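Local atomic coordinates of carboxypeptidase Y inhibitor (PDB entry 1WPX), a protein that inhibits the serine protease carboxypeptidase Y specifically and potently, as a member of the phosphatidylethanolamine-binding protein family. Residues Tyr164-Tyr169 with Asn213-Glu218; Ser178-Ile183 with Asn205-Val210. All blocks are in the same frame, centred on the assembly; numbering follows the deposited sequence.

Interaction 1 (Tyr164-Tyr169 with Asn213-Glu218); sequences YVFLLY and NFFYAE. With SO4 (sulfate ion), chain G.
Strands 164-169 and 213-217 run antiparallel at 170°, and four backbone hydrogen bonds fix the register. Tyr164 pairs with Phe215 and Phe166 with Asn213 in hydrogen-bonded positions; Val165 and Phe214 form the non-hydrogen-bonded pair between them. The bond from Tyr164 N to Phe215 O is 3.0 Å long and runs nearly along the C=O axis.

The tight packing lies on the Tyr164-Phe166-Phe215 face. Phe215 CG sits between its own N and carbonyl carbon (chi1 72°), and the ring swings across to the neighbouring strand. Tyr164 CB rests over one face of that ring, 3.8 Å from its centroid, whereas Phe166 CE1 meets the ring edge 3.8 Å from Phe215 CE2. The Tyr164 and Phe215 rings are nearly parallel (27°) but displaced, their centroids 5.2 Å apart.

The other face is looser: Val165 CG2 stands 4.1 Å from Phe214 CB, and the Phe214 ring leads off to His19, to which the hydroxyl of partly exposed Tyr216 is bonded.

Tyr164 OH donates to O2 of a sulfate, probably from the crystallisation liquor, at 3.3 Å; His112 NE2 and Ala154 N also bind it. An apolar strand pair thus carries a phenol that helps hold an anion, consistent with the family's anion-binding pocket.

Interaction 2 (Ser178-Ile183 with Asn205-Val210); sequences SKFSKI and NNLQLV
Two flat groups, the Asn205 amide and the Phe180 ring, meet obliquely, their planes 61° apart. Both polar atoms of the amide are used, in or near its plane: OD1 accepts from Ser181 N at 2.9 Å, with the donor in the carbonyl plane and on a lone pair, and ND2 donates to Ser181 OG at 2.7 Å, again close to the amide plane. With N-H...acceptor angles of 154° and 155°, both bonds are fairly straight, and together they fix the rotation of the amide. With OG in the crowded position between its own N and carbonyl carbon, Ser181 presents N and OG to the same amide. The hydroxyl is also bonded to Glu204, and ND2 to Trp201 O, so the buried amide has partners on both its polar atoms.

Phe180 CB lies 3.5 Å from Asn205 OD1, and the ring continues past the amide until CZ meets Leu207 CD2 tip to tip at 3.7 Å. An alanine at Asn205 would remove both bonds to Ser181 and the link to Trp201 O, and would probably loosen the hold of the 178-183 loop on the helix end.

That helix, 198-203, ends in a Schellman motif, with Asn206 at positive phi as the C-prime residue, its N bonded to Lys203 O, and Leu207 N bonded to Ala202 O. The contact is thus a surface loop fastened by an asparagine side chain just beyond a Schellman-capped helix, where the chain turns into strand 208-217.

How the interactions relate
Along the chain, interaction 2 lies within the loop closed by the segments 164-169 and 213-218, and the centres of the two contacts are about 18 Å apart. Strand 208-217 serves both, and its pairing with strand 162-170 carries one contact into the other: Leu168 O lies 2.8 Å from Val210 N, a probable hydrogen bond. Tyr169 adds side-chain packing at this junction, its CD2 being 3.6 Å from Leu207 CB. Interaction 1 is buried near the centre of the chain and reaches the sulfate site directly, whereas interaction 2 lies at the surface; there Ile183 CG2 is still 13.4 Å from sulfate O4, too far to take part in binding it.

Interaction 1 (Tyr164-Tyr169 with Asn213-Glu218)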
loop_
_atom_site.group_PDB
_atom_site.type_symbol
_atom_site.label_atom_id
_atom_site.label_comp_id
_atom_site.label_asym_id
_atom_site.label_seq_id
_atom_site.Cartn_x
_atom_site.Cartn_y
_atom_site.Cartn_z
ATOM N N TYR B 164 -17.806 -11.367 5.312
ATOM C CA TYR B 164 -19.034 -10.600 5.157
ATOM C C TYR B 164 -18.967 -10.000 3.761
ATOM O O TYR B 164 -18.262 -9.014 3.526
ATOM C CB TYR B 164 -19.103 -9.536 6.247
ATOM C CG TYR B 164 -19.313 -10.176 7.593
ATOM C CD1 TYR B 164 -20.562 -10.701 7.940
ATOM C CD2 TYR B 164 -18.247 -10.364 8.476
ATOM C CE1 TYR B 164 -20.749 -11.402 9.125
ATOM C CE2 TYR B 164 -18.419 -11.070 9.670
ATOM C CZ TYR B 164 -19.676 -11.589 9.984
ATOM O OH TYR B 164 -19.862 -12.319 11.133
ATOM N N VAL B 165 -19.706 -10.618 2.840
ATOM C CA VAL B 165 -19.698 -10.222 1.435
ATOM C C VAL B 165 -20.840 -9.362 0.888
ATOM O O VAL B 165 -22.010 -9.731 0.959
ATOM C CB VAL B 165 -19.586 -11.485 0.545
ATOM C CG1 VAL B 165 -19.273 -11.100 -0.889
ATOM C CG2 VAL B 165 -18.510 -12.408 1.099
ATOM N N PHE B 166 -20.479 -8.209 0.326
ATOM C CA PHE B 166 -21.451 -7.315 -0.291
ATOM C C PHE B 166 -21.456 -7.603 -1.791
ATOM O O PHE B 166 -20.392 -7.735 -2.404
ATOM C CB PHE B 166 -21.078 -5.849 -0.068
ATOM C CG PHE B 166 -21.269 -5.385 1.342
ATOM C CD1 PHE B 166 -20.180 -5.258 2.202
ATOM C CD2 PHE B 166 -22.540 -5.064 1.812
ATOM C CE1 PHE B 166 -20.356 -4.814 3.510
ATOM C CE2 PHE B 166 -22.724 -4.621 3.117
ATOM C CZ PHE B 166 -21.628 -4.494 3.970
ATOM N N LEU B 167 -22.649 -7.713 -2.373
ATOM C CA LEU B 167 -22.784 -7.977 -3.805
ATOM C C LEU B 167 -23.822 -7.061 -4.447
ATOM O O LEU B 167 -24.932 -6.900 -3.927
ATOM C CB LEU B 167 -23.177 -9.437 -4.059
ATOM C CG LEU B 167 -22.265 -10.527 -3.494
ATOM C CD1 LEU B 167 -22.776 -10.938 -2.131
ATOM C CD2 LEU B 167 -22.256 -11.726 -4.411
ATOM N N LEU B 168 -23.453 -6.458 -5.576
ATOM C CA LEU B 168 -24.353 -5.566 -6.292
ATOM C C LEU B 168 -24.866 -6.254 -7.558
ATOM O O LEU B 168 -24.079 -6.672 -8.411
ATOM C CB LEU B 168 -23.638 -4.263 -6.665
ATOM C CG LEU B 168 -24.513 -3.214 -7.360
ATOM C CD1 LEU B 168 -25.531 -2.692 -6.369
ATOM C CD2 LEU B 168 -23.666 -2.067 -7.887
ATOM N N TYR B 169 -26.186 -6.378 -7.672
ATOM C CA TYR B 169 -26.786 -7.012 -8.842
ATOM C C TYR B 169 -27.642 -6.051 -9.653
ATOM O O TYR B 169 -28.263 -5.141 -9.106
ATOM C CB TYR B 169 -27.674 -8.186 -8.433
ATOM C CG TYR B 169 -26.949 -9.386 -7.885
ATOM C CD1 TYR B 169 -26.662 -9.489 -6.524
ATOM C CD2 TYR B 169 -26.567 -10.433 -8.726
ATOM C CE1 TYR B 169 -26.013 -10.612 -6.011
ATOM C CE2 TYR B 169 -25.915 -11.557 -8.230
ATOM C CZ TYR B 169 -25.643 -11.645 -6.868
ATOM O OH TYR B 169 -25.019 -12.768 -6.367
ATOM N N ASN B 213 -17.532 -6.418 -2.728
ATOM C CA ASN B 213 -16.496 -6.002 -1.791
ATOM C C ASN B 213 -16.745 -6.849 -0.545
ATOM O O ASN B 213 -17.805 -7.456 -0.416
ATOM C CB ASN B 213 -16.638 -4.523 -1.442
ATOM C CG ASN B 213 -15.349 -3.920 -0.892
ATOM O OD1 ASN B 213 -14.450 -4.633 -0.461
ATOM N ND2 ASN B 213 -15.266 -2.600 -0.899
ATOM N N PHE B 214 -15.791 -6.904 0.376
ATOM C CA PHE B 214 -16.001 -7.705 1.573
ATOM C C PHE B 214 -15.005 -7.382 2.680
ATOM O O PHE B 214 -13.983 -6.735 2.454
ATOM C CB PHE B 214 -15.914 -9.194 1.227
ATOM C CG PHE B 214 -14.515 -9.676 0.999
ATOM C CD1 PHE B 214 -13.911 -10.541 1.903
ATOM C CD2 PHE B 214 -13.781 -9.228 -0.091
ATOM C CE1 PHE B 214 -12.595 -10.951 1.725
ATOM C CE2 PHE B 214 -12.467 -9.631 -0.278
ATOM C CZ PHE B 214 -11.871 -10.494 0.634
ATOM N N PHE B 215 -15.317 -7.841 3.884
ATOM C CA PHE B 215 -14.452 -7.609 5.025
ATOM C C PHE B 215 -14.554 -8.795 5.977
ATOM O O PHE B 215 -15.389 -9.688 5.783
ATOM C CB PHE B 215 -14.838 -6.299 5.733
ATOM C CG PHE B 215 -16.133 -6.362 6.510
ATOM C CD1 PHE B 215 -16.135 -6.692 7.863
ATOM C CD2 PHE B 215 -17.344 -6.032 5.905
ATOM C CE1 PHE B 215 -17.326 -6.685 8.606
ATOM C CE2 PHE B 215 -18.545 -6.021 6.637
ATOM C CZ PHE B 215 -18.534 -6.346 7.989
ATOM N N TYR B 216 -13.681 -8.815 6.978
ATOM C CA TYR B 216 -13.677 -9.879 7.970
ATOM C C TYR B 216 -14.025 -9.299 9.329
ATOM O O TYR B 216 -13.726 -8.140 9.628
ATOM C CB TYR B 216 -12.301 -10.555 8.071
ATOM C CG TYR B 216 -11.929 -11.500 6.946
ATOM C CD1 TYR B 216 -11.217 -11.049 5.835
ATOM C CD2 TYR B 216 -12.243 -12.857 7.019
ATOM C CE1 TYR B 216 -10.818 -11.928 4.825
ATOM C CE2 TYR B 216 -11.853 -13.748 6.015
ATOM C CZ TYR B 216 -11.139 -13.278 4.921
ATOM O OH TYR B 216 -10.751 -14.147 3.923
ATOM N N ALA B 217 -14.664 -10.120 10.148
ATOM C CA ALA B 217 -15.036 -9.734 11.497
ATOM C C ALA B 217 -14.912 -11.001 12.330
ATOM O O ALA B 217 -15.120 -12.112 11.828
ATOM C CB ALA B 217 -16.455 -9.209 11.531
ATOM N N GLU B 218 -14.566 -10.832 13.598
ATOM C CA GLU B 218 -14.389 -11.971 14.483
ATOM C C GLU B 218 -14.742 -11.620 15.921
ATOM O O GLU B 218 -14.636 -10.467 16.336
ATOM C CB GLU B 218 -12.932 -12.437 14.416
ATOM C CG GLU B 218 -12.692 -13.849 14.880
ATOM C CD GLU B 218 -11.219 -14.191 14.931
ATOM O OE1 GLU B 218 -10.887 -15.387 15.075
ATOM O OE2 GLU B 218 -10.391 -13.260 14.835
HETATM S S SO4 G . -23.438 -14.101 11.389
HETATM O O1 SO4 G . -24.830 -14.329 11.818
HETATM O O2 SO4 G . -23.035 -12.732 11.759
HETATM O O3 SO4 G . -22.556 -15.079 12.053
HETATM O O4 SO4 G . -23.344 -14.275 9.929
#

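Interaction 2 (Ser178-Ile183 with Asn205-Val210)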
loop_
_atom_site.group_PDB
_atom_site.type_symbol
_atom_site.label_atom_id
_atom_site.label_comp_id
_atom_site.label_asym_id
_atom_site.label_seq_id
_atom_site.Cartn_x
_atom_site.Cartn_y
_atom_site.Cartn_z
ATOM N N SER B 178 -40.946 -7.165 -6.177
ATOM C CA SER B 178 -42.146 -7.888 -5.769
ATOM C C SER B 178 -42.271 -9.218 -6.515
ATOM O O SER B 178 -43.118 -10.043 -6.185
ATOM C CB SER B 178 -43.401 -7.047 -6.030
ATOM O OG SER B 178 -43.717 -6.995 -7.414
ATOM N N LYS B 179 -41.421 -9.426 -7.514
ATOM C CA LYS B 179 -41.459 -10.652 -8.305
ATOM C C LYS B 179 -40.321 -11.630 -8.025
ATOM O O LYS B 179 -40.241 -12.694 -8.641
ATOM C CB LYS B 179 -41.498 -10.292 -9.790
ATOM C CG LYS B 179 -42.781 -9.573 -10.153
ATOM C CD LYS B 179 -42.726 -8.930 -11.512
ATOM C CE LYS B 179 -44.057 -8.275 -11.839
ATOM N NZ LYS B 179 -44.405 -7.218 -10.859
ATOM N N PHE B 180 -39.445 -11.278 -7.092
ATOM C CA PHE B 180 -38.341 -12.165 -6.758
ATOM C C PHE B 180 -38.805 -13.212 -5.758
ATOM O O PHE B 180 -39.682 -12.947 -4.941
ATOM C CB PHE B 180 -37.170 -11.374 -6.170
ATOM C CG PHE B 180 -36.577 -10.377 -7.122
ATOM C CD1 PHE B 180 -36.653 -10.580 -8.496
ATOM C CD2 PHE B 180 -35.922 -9.245 -6.647
ATOM C CE1 PHE B 180 -36.087 -9.674 -9.384
ATOM C CE2 PHE B 180 -35.349 -8.329 -7.530
ATOM C CZ PHE B 180 -35.433 -8.546 -8.905
ATOM N N SER B 181 -38.222 -14.403 -5.835
ATOM C CA SER B 181 -38.569 -15.486 -4.924
ATOM C C SER B 181 -38.438 -15.020 -3.477
ATOM O O SER B 181 -37.553 -14.238 -3.139
ATOM C CB SER B 181 -37.657 -16.686 -5.173
ATOM O OG SER B 181 -36.297 -16.288 -5.211
ATOM N N LYS B 182 -39.325 -15.501 -2.621
ATOM C CA LYS B 182 -39.307 -15.108 -1.220
ATOM C C LYS B 182 -38.086 -15.653 -0.475
ATOM O O LYS B 182 -37.426 -16.588 -0.933
ATOM C CB LYS B 182 -40.595 -15.591 -0.543
ATOM C CG LYS B 182 -40.867 -14.986 0.823
ATOM C CD LYS B 182 -42.217 -15.461 1.359
ATOM C CE LYS B 182 -42.543 -14.827 2.708
ATOM N NZ LYS B 182 -41.501 -15.129 3.735
ATOM N N ILE B 183 -37.784 -15.047 0.668
ATOM C CA ILE B 183 -36.666 -15.480 1.497
ATOM C C ILE B 183 -37.219 -15.853 2.871
ATOM O O ILE B 183 -37.376 -14.992 3.738
ATOM C CB ILE B 183 -35.610 -14.362 1.654
ATOM C CG1 ILE B 183 -34.991 -14.034 0.293
ATOM C CG2 ILE B 183 -34.519 -14.800 2.619
ATOM C CD1 ILE B 183 -34.072 -12.824 0.311
ATOM N N ASN B 205 -33.675 -15.744 -10.057
ATOM C CA ASN B 205 -34.306 -14.451 -10.266
ATOM C C ASN B 205 -33.653 -13.662 -11.392
ATOM O O ASN B 205 -33.905 -12.474 -11.560
ATOM C CB ASN B 205 -34.289 -13.647 -8.968
ATOM C CG ASN B 205 -35.294 -14.160 -7.956
ATOM O OD1 ASN B 205 -36.500 -14.108 -8.190
ATOM N ND2 ASN B 205 -34.803 -14.659 -6.822
ATOM N N ASN B 206 -32.804 -14.330 -12.158
ATOM C CA ASN B 206 -32.135 -13.704 -13.286
ATOM C C ASN B 206 -31.416 -12.402 -12.978
ATOM O O ASN B 206 -31.480 -11.465 -13.769
ATOM C CB ASN B 206 -33.150 -13.457 -14.396
ATOM C CG ASN B 206 -33.849 -14.726 -14.830
ATOM O OD1 ASN B 206 -35.033 -14.710 -15.170
ATOM N ND2 ASN B 206 -33.117 -15.840 -14.831
ATOM N N LEU B 207 -30.728 -12.334 -11.841
ATOM C CA LEU B 207 -29.996 -11.118 -11.489
ATOM C C LEU B 207 -28.588 -11.178 -12.071
ATOM O O LEU B 207 -27.995 -12.245 -12.163
ATOM C CB LEU B 207 -29.926 -10.948 -9.971
ATOM C CG LEU B 207 -31.259 -10.961 -9.217
ATOM C CD1 LEU B 207 -31.040 -10.416 -7.820
ATOM C CD2 LEU B 207 -32.293 -10.124 -9.949
ATOM N N GLN B 208 -28.062 -10.030 -12.474
ATOM C CA GLN B 208 -26.729 -9.969 -13.059
ATOM C C GLN B 208 -25.737 -9.347 -12.077
ATOM O O GLN B 208 -25.843 -8.166 -11.756
ATOM C CB GLN B 208 -26.770 -9.132 -14.339
ATOM C CG GLN B 208 -25.585 -9.340 -15.275
ATOM C CD GLN B 208 -25.487 -8.258 -16.341
ATOM O OE1 GLN B 208 -26.486 -7.870 -16.947
ATOM N NE2 GLN B 208 -24.275 -7.771 -16.576
ATOM N N LEU B 209 -24.779 -10.142 -11.606
ATOM C CA LEU B 209 -23.757 -9.664 -10.669
ATOM C C LEU B 209 -22.912 -8.588 -11.345
ATOM O O LEU B 209 -22.410 -8.796 -12.445
ATOM C CB LEU B 209 -22.835 -10.810 -10.252
ATOM C CG LEU B 209 -22.319 -10.854 -8.809
ATOM C CD1 LEU B 209 -20.945 -11.521 -8.789
ATOM C CD2 LEU B 209 -22.234 -9.460 -8.225
ATOM N N VAL B 210 -22.743 -7.446 -10.689
ATOM C CA VAL B 210 -21.952 -6.364 -11.263
ATOM C C VAL B 210 -20.708 -6.018 -10.450
ATOM O O VAL B 210 -19.684 -5.644 -11.018
ATOM C CB VAL B 210 -22.816 -5.083 -11.453
ATOM C CG1 VAL B 210 -21.936 -3.883 -11.773
ATOM C CG2 VAL B 210 -23.795 -5.294 -12.593
#